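Local coordinates for protein homoaconitase large subunit (Methanocaldococcus jannaschii, PDB 4KP2) that forms the large subunit of a [4Fe-4S] hydro-lyase that reversibly dehydrates (R)-homocitrate to cis-homoaconitate and hydrates this to homoisocitrate, at residues Ile122-Tyr127 with Cys142-Phe147; Tyr127-Met132 with Asp250-Glu255; Ile210-Glu215 with Thr227-Ala232. All blocks are in the same frame, centred on the assembly; numbering follows the deposited sequence.

Contact 1. Residues Ile122-Tyr127 with Cys142-Phe147; sequences ILAENY and CTHGAF
His144 and Phe147 reach from the loop 142-147 to two consecutive residues of helix 119-126, Leu123 and Ala124, and bury about 190 Å² between the segments without a hydrogen bond across them. The chain arrives in a 3-10 turn, where Thr143 OG1 is bonded to the carbonyl of His140, and the imidazole of His144 comes first. With CG beside its own backbone N (chi1 -48°), the ring extends toward the helix and meets Leu123 at about a right angle. His144 CE1 comes within 3.4 Å of Leu123 CB, while NE2 of the same ring lies 3.4 Å from Leu123 CD2; the CE1 and NE2 atoms thus meet both the base and the CD2 branch of the leucine. His120 brings a second ring, steeply inclined, against His144. Leu123 also packs on Leu49, Met51 and Val78 of the parallel sheet. Helix 119-126 is the connection between strands 111-112 and 133-136 of this doubly wound sheet with strand order 3-2-1-4-5, part of the alpha-beta-alpha sandwich of the aconitase family, and the loop 142-147 leads on to strand 150-153, outermost of the sheet within this chain. The side chain of His144 is about 6 Å from that of Cys323, a predicted [4Fe-4S] ligand. Farther along, Phe147 brings CZ and CE1 to Ala124, both 3.6 Å from Ala124 CB. Phe147 CZ also approaches Ala124 O, at 3.4 Å; that carbonyl accepts a hydrogen bond from Arg256 NH1.

Contact 2. Residues Tyr127-Met132 with Asp250-Glu255; sequences YVLPNM and DYLKKE
Leu252 makes a small, mainly apolar packing contact with Val128, Leu129 and Pro130, where helix 246-254 lies against the loop that joins helix 119-126 to strand 133-136. About 105 Å² is buried, and no hydrogen bond or salt bridge crosses. The leucine is extended, CG beside its backbone N (chi1 -58°) and CD1 continuing the chain outward (chi2 -179°), which carries its methyls to the loop. Leu252 CD1 does most of the touching: it sits 4.0 Å from Pro130 CD, at the nitrogen end of the proline ring, and 4.1 Å from Leu129 CD2, whose side chain slants across it. The second methyl, Leu252 CD2, approaches the backbone instead, 4.2 Å from Val128 O. Within the loop, Leu129 to Met132 form a type II beta turn, and Met132 folds back so that its SD takes a weak but nearly straight hydrogen bond from Leu129 N (3.4 Å, 167°). Leu266 of helix 260-267 adds to the apolar cluster by touching both Leu129 and Leu252. The chemistry across the two segments is therefore van der Waals packing between the Leu252 methyls and the loop, without directional bonds, while Val128 O takes its hydrogen bond from Arg256, outside the two segments and just past the helix.

Contact 3. Residues Ile210-Glu215 with Thr227-Ala232; sequences IEYGGE and TLCNMA
The ring of Tyr212 lies between two aliphatic groups, one from its own strand and one from the helix opposite. On one face Ile210 CG2 sits toward the rim, 3.4 Å above the plane of the Tyr212 ring; on the opposite face Leu228 CB stands over the centre. The latter is a CH-pi contact, with Leu228 CB 3.9 Å from the Tyr212 ring centroid and only 11° off the ring normal. Leu228 then runs on under the same face toward the root of the tyrosine, its CD2 coming to 3.7 Å from Tyr212 CD1. The tyrosine CG is placed anti to its carbonyl carbon (chi1 -61°), and from there the ring points at the helix and ends at its backbone: Tyr212 OH donates a weak hydrogen bond of 2.7 Å to Leu228 O. This carbonyl belongs to the last turn of helix 222-230, and the hydroxyl gives it a partner in a buried setting. Cys229 meets the ring obliquely through its sulfur, 5.4 Å from SG to the Tyr212 centroid. A phenylalanine in place of Tyr212 would probably retain the sandwich between Ile210 and Leu228 but deprive the buried Leu228 carbonyl of this hydroxyl donor. Ala232 CB packs against Ile210 CG1 at 4.1 Å, where the chain has left the helix. Strand 208-213 pairs in parallel with strands 167-180 and 239-242, and helix 222-230 lies in the connection between 208-213 and 239-242. The arrangement is that of a beta-alpha-beta crossover, with an aromatic residue of the first strand packed beneath the connecting helix.

From the N terminus, helix 119-126 opens contact 1, and Tyr127, common to both, begins contact 2 before contact 1 has closed. Contact 1 closes a loop of 14 residues that includes strand 133-136 and ties the helix to the segment leading into strand 150-153. Contact 2 spans 117 residues and crosses contact 1, joining the loop before strand 133-136 to helix 246-254. Contact 3 follows contact 1 in series and falls entirely within the span of contact 2; its mostly helical 11-residue loop ties strand 208-213 of the mixed sheet to helix 222-230. Thr143 of contact 1 and Asn230 of contact 3 touch through a weak hydrogen bond, whereas contacts 2 and 3 remain apart.

Contact 1. Residues Ile122-Tyr127 with Cys142-Phe147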
loop_
_atom_site.group_PDB
_atom_site.type_symbol
_atom_site.label_atom_id
_atom_site.label_comp_id
_atom_site.label_asym_id
_atom_site.label_seq_id
_atom_site.Cartn_x
_atom_site.Cartn_y
_atom_site.Cartn_z
ATOM N N ILE A 122 -11.447 -0.707 14.146
ATOM C CA ILE A 122 -11.226 -1.913 14.937
ATOM C C ILE A 122 -11.967 -1.815 16.264
ATOM O O ILE A 122 -12.599 -2.773 16.714
ATOM C CB ILE A 122 -9.725 -2.136 15.211
ATOM C CG1 ILE A 122 -8.986 -2.453 13.911
ATOM C CG2 ILE A 122 -9.519 -3.257 16.219
ATOM C CD1 ILE A 122 -7.501 -2.659 14.093
ATOM N N LEU A 123 -11.892 -0.638 16.878
ATOM C CA LEU A 123 -12.527 -0.391 18.166
ATOM C C LEU A 123 -14.043 -0.530 18.060
ATOM O O LEU A 123 -14.704 -0.976 18.998
ATOM C CB LEU A 123 -12.161 1.006 18.671
ATOM C CG LEU A 123 -11.765 1.140 20.140
ATOM C CD1 LEU A 123 -10.613 0.204 20.459
ATOM C CD2 LEU A 123 -11.386 2.577 20.455
ATOM N N ALA A 124 -14.586 -0.147 16.910
ATOM C CA ALA A 124 -16.021 -0.232 16.671
ATOM C C ALA A 124 -16.439 -1.650 16.306
ATOM O O ALA A 124 -17.601 -2.026 16.463
ATOM C CB ALA A 124 -16.432 0.737 15.575
ATOM N N GLU A 125 -15.485 -2.437 15.821
ATOM C CA GLU A 125 -15.782 -3.781 15.340
ATOM C C GLU A 125 -15.741 -4.852 16.423
ATOM O O GLU A 125 -16.234 -5.958 16.211
ATOM C CB GLU A 125 -14.827 -4.174 14.211
ATOM C CG GLU A 125 -15.182 -3.594 12.857
ATOM C CD GLU A 125 -14.223 -4.040 11.771
ATOM O OE1 GLU A 125 -13.315 -4.845 12.071
ATOM O OE2 GLU A 125 -14.377 -3.586 10.619
ATOM N N ASN A 126 -15.158 -4.537 17.577
ATOM C CA ASN A 126 -14.945 -5.571 18.586
ATOM C C ASN A 126 -14.735 -5.082 20.021
ATOM O O ASN A 126 -14.313 -5.856 20.880
ATOM C CB ASN A 126 -13.768 -6.462 18.169
ATOM C CG ASN A 126 -13.894 -7.881 18.689
ATOM O OD1 ASN A 126 -13.317 -8.230 19.719
ATOM N ND2 ASN A 126 -14.650 -8.707 17.978
ATOM N N TYR A 127 -15.032 -3.816 20.296
ATOM C CA TYR A 127 -14.772 -3.283 21.633
ATOM C C TYR A 127 -15.846 -2.351 22.194
ATOM O O TYR A 127 -16.438 -2.638 23.234
ATOM C CB TYR A 127 -13.405 -2.595 21.680
ATOM C CG TYR A 127 -12.242 -3.529 21.440
ATOM C CD1 TYR A 127 -11.821 -4.409 22.427
ATOM C CD2 TYR A 127 -11.565 -3.530 20.228
ATOM C CE1 TYR A 127 -10.759 -5.265 22.214
ATOM C CE2 TYR A 127 -10.500 -4.382 20.007
ATOM C CZ TYR A 127 -10.103 -5.249 21.004
ATOM O OH TYR A 127 -9.043 -6.101 20.791
ATOM N N CYS A 142 -14.015 10.674 19.063
ATOM C CA CYS A 142 -15.423 11.052 19.161
ATOM C C CYS A 142 -16.325 10.206 18.261
ATOM O O CYS A 142 -17.549 10.235 18.395
ATOM C CB CYS A 142 -15.595 12.534 18.822
ATOM S SG CYS A 142 -14.905 13.017 17.220
ATOM N N THR A 143 -15.712 9.460 17.346
ATOM C CA THR A 143 -16.434 8.583 16.430
ATOM C C THR A 143 -17.276 7.553 17.181
ATOM O O THR A 143 -18.367 7.188 16.742
ATOM C CB THR A 143 -15.451 7.843 15.494
ATOM O OG1 THR A 143 -14.611 8.795 14.831
ATOM C CG2 THR A 143 -16.201 7.022 14.456
ATOM N N HIS A 144 -16.770 7.108 18.328
ATOM C CA HIS A 144 -17.405 6.041 19.095
ATOM C C HIS A 144 -18.587 6.529 19.926
ATOM O O HIS A 144 -19.066 5.823 20.814
ATOM C CB HIS A 144 -16.372 5.362 19.995
ATOM C CG HIS A 144 -15.109 4.994 19.280
ATOM N ND1 HIS A 144 -15.047 3.965 18.365
ATOM C CD2 HIS A 144 -13.866 5.522 19.340
ATOM C CE1 HIS A 144 -13.816 3.874 17.895
ATOM N NE2 HIS A 144 -13.078 4.806 18.469
ATOM N N GLY A 145 -19.055 7.736 19.633
ATOM C CA GLY A 145 -20.245 8.264 20.271
ATOM C C GLY A 145 -21.484 7.768 19.554
ATOM O O GLY A 145 -22.609 8.014 19.987
ATOM N N ALA A 146 -21.269 7.060 18.450
ATOM C CA ALA A 146 -22.361 6.497 17.668
ATOM C C ALA A 146 -22.930 5.258 18.349
ATOM O O ALA A 146 -24.005 4.777 17.991
ATOM C CB ALA A 146 -21.886 6.161 16.267
ATOM N N PHE A 147 -22.195 4.746 19.331
ATOM C CA PHE A 147 -22.633 3.593 20.107
ATOM C C PHE A 147 -23.415 4.038 21.337
ATOM O O PHE A 147 -23.961 3.213 22.069
ATOM C CB PHE A 147 -21.431 2.751 20.534
ATOM C CG PHE A 147 -20.780 2.009 19.405
ATOM C CD1 PHE A 147 -19.829 2.625 18.608
ATOM C CD2 PHE A 147 -21.116 0.693 19.141
ATOM C CE1 PHE A 147 -19.229 1.942 17.567
ATOM C CE2 PHE A 147 -20.521 0.003 18.103
ATOM C CZ PHE A 147 -19.575 0.629 17.314
#

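Contact 2. Residues Tyr127-Met132 with Asp250-Glu255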
loop_
_atom_site.group_PDB
_atom_site.type_symbol
_atom_site.label_atom_id
_atom_site.label_comp_id
_atom_site.label_asym_id
_atom_site.label_seq_id
_atom_site.Cartn_x
_atom_site.Cartn_y
_atom_site.Cartn_z
ATOM N N TYR A 127 -15.032 -3.816 20.296
ATOM C CA TYR A 127 -14.772 -3.283 21.633
ATOM C C TYR A 127 -15.846 -2.351 22.194
ATOM O O TYR A 127 -16.438 -2.638 23.234
ATOM C CB TYR A 127 -13.405 -2.595 21.680
ATOM C CG TYR A 127 -12.242 -3.529 21.440
ATOM C CD1 TYR A 127 -11.821 -4.409 22.427
ATOM C CD2 TYR A 127 -11.565 -3.530 20.228
ATOM C CE1 TYR A 127 -10.759 -5.265 22.214
ATOM C CE2 TYR A 127 -10.500 -4.382 20.007
ATOM C CZ TYR A 127 -10.103 -5.249 21.004
ATOM O OH TYR A 127 -9.043 -6.101 20.791
ATOM N N VAL A 128 -16.086 -1.236 21.509
ATOM C CA VAL A 128 -16.948 -0.175 22.033
ATOM C C VAL A 128 -18.390 -0.601 22.314
ATOM O O VAL A 128 -19.151 -0.915 21.398
ATOM C CB VAL A 128 -16.972 1.047 21.096
ATOM C CG1 VAL A 128 -17.906 2.112 21.644
ATOM C CG2 VAL A 128 -15.569 1.605 20.917
ATOM N N LEU A 129 -18.755 -0.596 23.593
ATOM C CA LEU A 129 -20.126 -0.867 24.011
ATOM C C LEU A 129 -20.807 0.433 24.421
ATOM O O LEU A 129 -20.135 1.391 24.796
ATOM C CB LEU A 129 -20.145 -1.857 25.178
ATOM C CG LEU A 129 -19.829 -3.317 24.859
ATOM C CD1 LEU A 129 -19.851 -4.149 26.132
ATOM C CD2 LEU A 129 -20.817 -3.861 23.845
ATOM N N PRO A 130 -22.147 0.476 24.337
ATOM C CA PRO A 130 -22.908 1.656 24.763
ATOM C C PRO A 130 -22.651 2.026 26.223
ATOM O O PRO A 130 -22.227 1.179 27.008
ATOM C CB PRO A 130 -24.361 1.214 24.580
ATOM C CG PRO A 130 -24.302 0.218 23.480
ATOM C CD PRO A 130 -23.011 -0.523 23.683
ATOM N N ASN A 131 -22.897 3.291 26.559
ATOM C CA ASN A 131 -22.732 3.819 27.917
ATOM C C ASN A 131 -21.289 3.842 28.429
ATOM O O ASN A 131 -21.037 4.237 29.568
ATOM C CB ASN A 131 -23.640 3.086 28.912
ATOM C CG ASN A 131 -25.092 3.080 28.481
ATOM O OD1 ASN A 131 -25.538 3.962 27.748
ATOM N ND2 ASN A 131 -25.837 2.080 28.935
ATOM N N MET A 132 -20.347 3.429 27.588
ATOM C CA MET A 132 -18.939 3.404 27.971
ATOM C C MET A 132 -18.333 4.800 28.056
ATOM O O MET A 132 -18.924 5.781 27.604
ATOM C CB MET A 132 -18.122 2.578 26.976
ATOM C CG MET A 132 -18.027 1.097 27.291
ATOM S SD MET A 132 -16.815 0.286 26.230
ATOM C CE MET A 132 -16.870 -1.391 26.850
ATOM N N ASP A 250 -28.056 -4.382 16.579
ATOM C CA ASP A 250 -27.957 -5.263 15.420
ATOM C C ASP A 250 -26.533 -5.296 14.878
ATOM O O ASP A 250 -26.069 -6.325 14.385
ATOM C CB ASP A 250 -28.928 -4.824 14.322
ATOM C CG ASP A 250 -30.379 -5.008 14.718
ATOM O OD1 ASP A 250 -30.666 -5.911 15.531
ATOM O OD2 ASP A 250 -31.235 -4.251 14.214
ATOM N N TYR A 251 -25.845 -4.163 14.971
ATOM C CA TYR A 251 -24.461 -4.062 14.533
ATOM C C TYR A 251 -23.545 -4.853 15.457
ATOM O O TYR A 251 -22.530 -5.400 15.025
ATOM C CB TYR A 251 -24.029 -2.596 14.494
ATOM C CG TYR A 251 -22.570 -2.384 14.154
ATOM C CD1 TYR A 251 -22.134 -2.402 12.836
ATOM C CD2 TYR A 251 -21.630 -2.152 15.153
ATOM C CE1 TYR A 251 -20.802 -2.205 12.522
ATOM C CE2 TYR A 251 -20.300 -1.955 14.848
ATOM C CZ TYR A 251 -19.890 -1.982 13.531
ATOM O OH TYR A 251 -18.563 -1.785 13.227
ATOM N N LEU A 252 -23.912 -4.913 16.733
ATOM C CA LEU A 252 -23.121 -5.635 17.721
ATOM C C LEU A 252 -23.349 -7.139 17.611
ATOM O O LEU A 252 -22.648 -7.930 18.241
ATOM C CB LEU A 252 -23.446 -5.145 19.133
ATOM C CG LEU A 252 -23.214 -3.652 19.381
ATOM C CD1 LEU A 252 -23.545 -3.285 20.817
ATOM C CD2 LEU A 252 -21.782 -3.274 19.043
ATOM N N LYS A 253 -24.334 -7.527 16.807
ATOM C CA LYS A 253 -24.599 -8.937 16.552
ATOM C C LYS A 253 -23.813 -9.419 15.342
ATOM O O LYS A 253 -23.264 -10.523 15.338
ATOM C CB LYS A 253 -26.091 -9.173 16.315
ATOM C CG LYS A 253 -26.964 -8.932 17.529
ATOM C CD LYS A 253 -28.354 -9.504 17.316
ATOM C CE LYS A 253 -28.996 -8.941 16.060
ATOM N NZ LYS A 253 -30.327 -9.556 15.797
ATOM N N LYS A 254 -23.767 -8.581 14.314
ATOM C CA LYS A 254 -23.113 -8.921 13.058
ATOM C C LYS A 254 -21.589 -8.944 13.189
ATOM O O LYS A 254 -20.909 -9.712 12.505
ATOM C CB LYS A 254 -23.555 -7.933 11.974
ATOM C CG LYS A 254 -22.667 -7.859 10.748
ATOM C CD LYS A 254 -23.271 -6.936 9.703
ATOM C CE LYS A 254 -22.230 -6.471 8.699
ATOM N NZ LYS A 254 -21.222 -5.575 9.332
ATOM N N GLU A 255 -21.060 -8.123 14.091
ATOM C CA GLU A 255 -19.615 -7.940 14.202
ATOM C C GLU A 255 -18.940 -8.813 15.263
ATOM O O GLU A 255 -18.090 -9.645 14.942
ATOM C CB GLU A 255 -19.288 -6.465 14.454
ATOM C CG GLU A 255 -19.752 -5.526 13.350
ATOM C CD GLU A 255 -18.973 -5.705 12.060
ATOM O OE1 GLU A 255 -17.840 -6.227 12.115
ATOM O OE2 GLU A 255 -19.492 -5.320 10.992
#

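Contact 3. Residues Ile210-Glu215 with Thr227-Ala232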
loop_
_atom_site.group_PDB
_atom_site.type_symbol
_atom_site.label_atom_id
_atom_site.label_comp_id
_atom_site.label_asym_id
_atom_site.label_seq_id
_atom_site.Cartn_x
_atom_site.Cartn_y
_atom_site.Cartn_z
ATOM N N ILE A 210 -21.784 17.095 20.809
ATOM C CA ILE A 210 -22.771 17.051 19.738
ATOM C C ILE A 210 -23.744 15.898 19.947
ATOM O O ILE A 210 -23.333 14.751 20.117
ATOM C CB ILE A 210 -22.105 16.877 18.362
ATOM C CG1 ILE A 210 -20.901 17.811 18.219
ATOM C CG2 ILE A 210 -23.115 17.122 17.253
ATOM C CD1 ILE A 210 -21.273 19.262 18.042
ATOM N N GLU A 211 -25.037 16.204 19.932
ATOM C CA GLU A 211 -26.060 15.178 20.084
ATOM C C GLU A 211 -26.951 15.105 18.851
ATOM O O GLU A 211 -27.812 15.960 18.642
ATOM C CB GLU A 211 -26.907 15.440 21.330
ATOM C CG GLU A 211 -28.011 14.421 21.556
ATOM C CD GLU A 211 -28.735 14.623 22.872
ATOM O OE1 GLU A 211 -28.157 15.264 23.775
ATOM O OE2 GLU A 211 -29.881 14.144 23.001
ATOM N N TYR A 212 -26.737 14.079 18.033
ATOM C CA TYR A 212 -27.528 13.895 16.824
ATOM C C TYR A 212 -28.833 13.169 17.120
ATOM O O TYR A 212 -28.859 12.192 17.870
ATOM C CB TYR A 212 -26.735 13.121 15.769
ATOM C CG TYR A 212 -25.466 13.804 15.315
ATOM C CD1 TYR A 212 -25.501 14.814 14.362
ATOM C CD2 TYR A 212 -24.233 13.429 15.830
ATOM C CE1 TYR A 212 -24.342 15.439 13.940
ATOM C CE2 TYR A 212 -23.069 14.045 15.416
ATOM C CZ TYR A 212 -23.129 15.048 14.470
ATOM O OH TYR A 212 -21.967 15.661 14.059
ATOM N N GLY A 213 -29.915 13.653 16.522
ATOM C CA GLY A 213 -31.218 13.035 16.679
ATOM C C GLY A 213 -32.092 13.292 15.469
ATOM O O GLY A 213 -31.653 13.904 14.496
ATOM N N GLY A 214 -33.333 12.825 15.526
ATOM C CA GLY A 214 -34.265 13.028 14.436
ATOM C C GLY A 214 -34.540 11.757 13.659
ATOM O O GLY A 214 -33.899 10.730 13.879
ATOM N N GLU A 215 -35.497 11.837 12.742
ATOM C CA GLU A 215 -35.929 10.680 11.964
ATOM C C GLU A 215 -34.830 10.140 11.052
ATOM O O GLU A 215 -34.769 8.940 10.786
ATOM C CB GLU A 215 -37.175 11.032 11.146
ATOM C CG GLU A 215 -37.005 12.244 10.244
ATOM C CD GLU A 215 -38.321 12.730 9.669
ATOM O OE1 GLU A 215 -38.297 13.616 8.789
ATOM O OE2 GLU A 215 -39.380 12.230 10.102
ATOM N N THR A 227 -20.114 8.139 10.866
ATOM C CA THR A 227 -19.672 9.290 10.089
ATOM C C THR A 227 -20.029 10.605 10.777
ATOM O O THR A 227 -19.218 11.531 10.828
ATOM C CB THR A 227 -20.287 9.277 8.676
ATOM O OG1 THR A 227 -19.923 8.065 8.006
ATOM C CG2 THR A 227 -19.794 10.466 7.865
ATOM N N LEU A 228 -21.244 10.675 11.309
ATOM C CA LEU A 228 -21.726 11.884 11.970
ATOM C C LEU A 228 -20.929 12.213 13.229
ATOM O O LEU A 228 -20.622 13.376 13.492
ATOM C CB LEU A 228 -23.213 11.757 12.309
ATOM C CG LEU A 228 -24.192 12.445 11.354
ATOM C CD1 LEU A 228 -23.963 11.993 9.920
ATOM C CD2 LEU A 228 -25.628 12.181 11.780
ATOM N N CYS A 229 -20.594 11.186 14.001
ATOM C CA CYS A 229 -19.852 11.379 15.241
ATOM C C CYS A 229 -18.362 11.578 14.988
ATOM O O CYS A 229 -17.642 12.085 15.846
ATOM C CB CYS A 229 -20.071 10.198 16.188
ATOM S SG CYS A 229 -21.778 9.996 16.741
ATOM N N ASN A 230 -17.905 11.178 13.806
ATOM C CA ASN A 230 -16.496 11.294 13.453
ATOM C C ASN A 230 -16.082 12.738 13.192
ATOM O O ASN A 230 -14.967 13.145 13.526
ATOM C CB ASN A 230 -16.175 10.436 12.228
ATOM C CG ASN A 230 -14.702 10.462 11.865
ATOM O OD1 ASN A 230 -14.230 11.381 11.196
ATOM N ND2 ASN A 230 -13.969 9.447 12.305
ATOM N N MET A 231 -16.987 13.509 12.598
ATOM C CA MET A 231 -16.692 14.883 12.215
ATOM C C MET A 231 -17.104 15.868 13.304
ATOM O O MET A 231 -17.404 17.026 13.020
ATOM C CB MET A 231 -17.407 15.232 10.912
ATOM C CG MET A 231 -17.224 14.211 9.804
ATOM S SD MET A 231 -16.119 14.790 8.505
ATOM C CE MET A 231 -16.934 16.312 8.028
ATOM N N ALA A 232 -17.120 15.402 14.548
ATOM C CA ALA A 232 -17.506 16.250 15.670
ATOM C C ALA A 232 -16.398 17.236 16.025
ATOM O O ALA A 232 -16.663 18.402 16.320
ATOM C CB ALA A 232 -17.870 15.399 16.877
#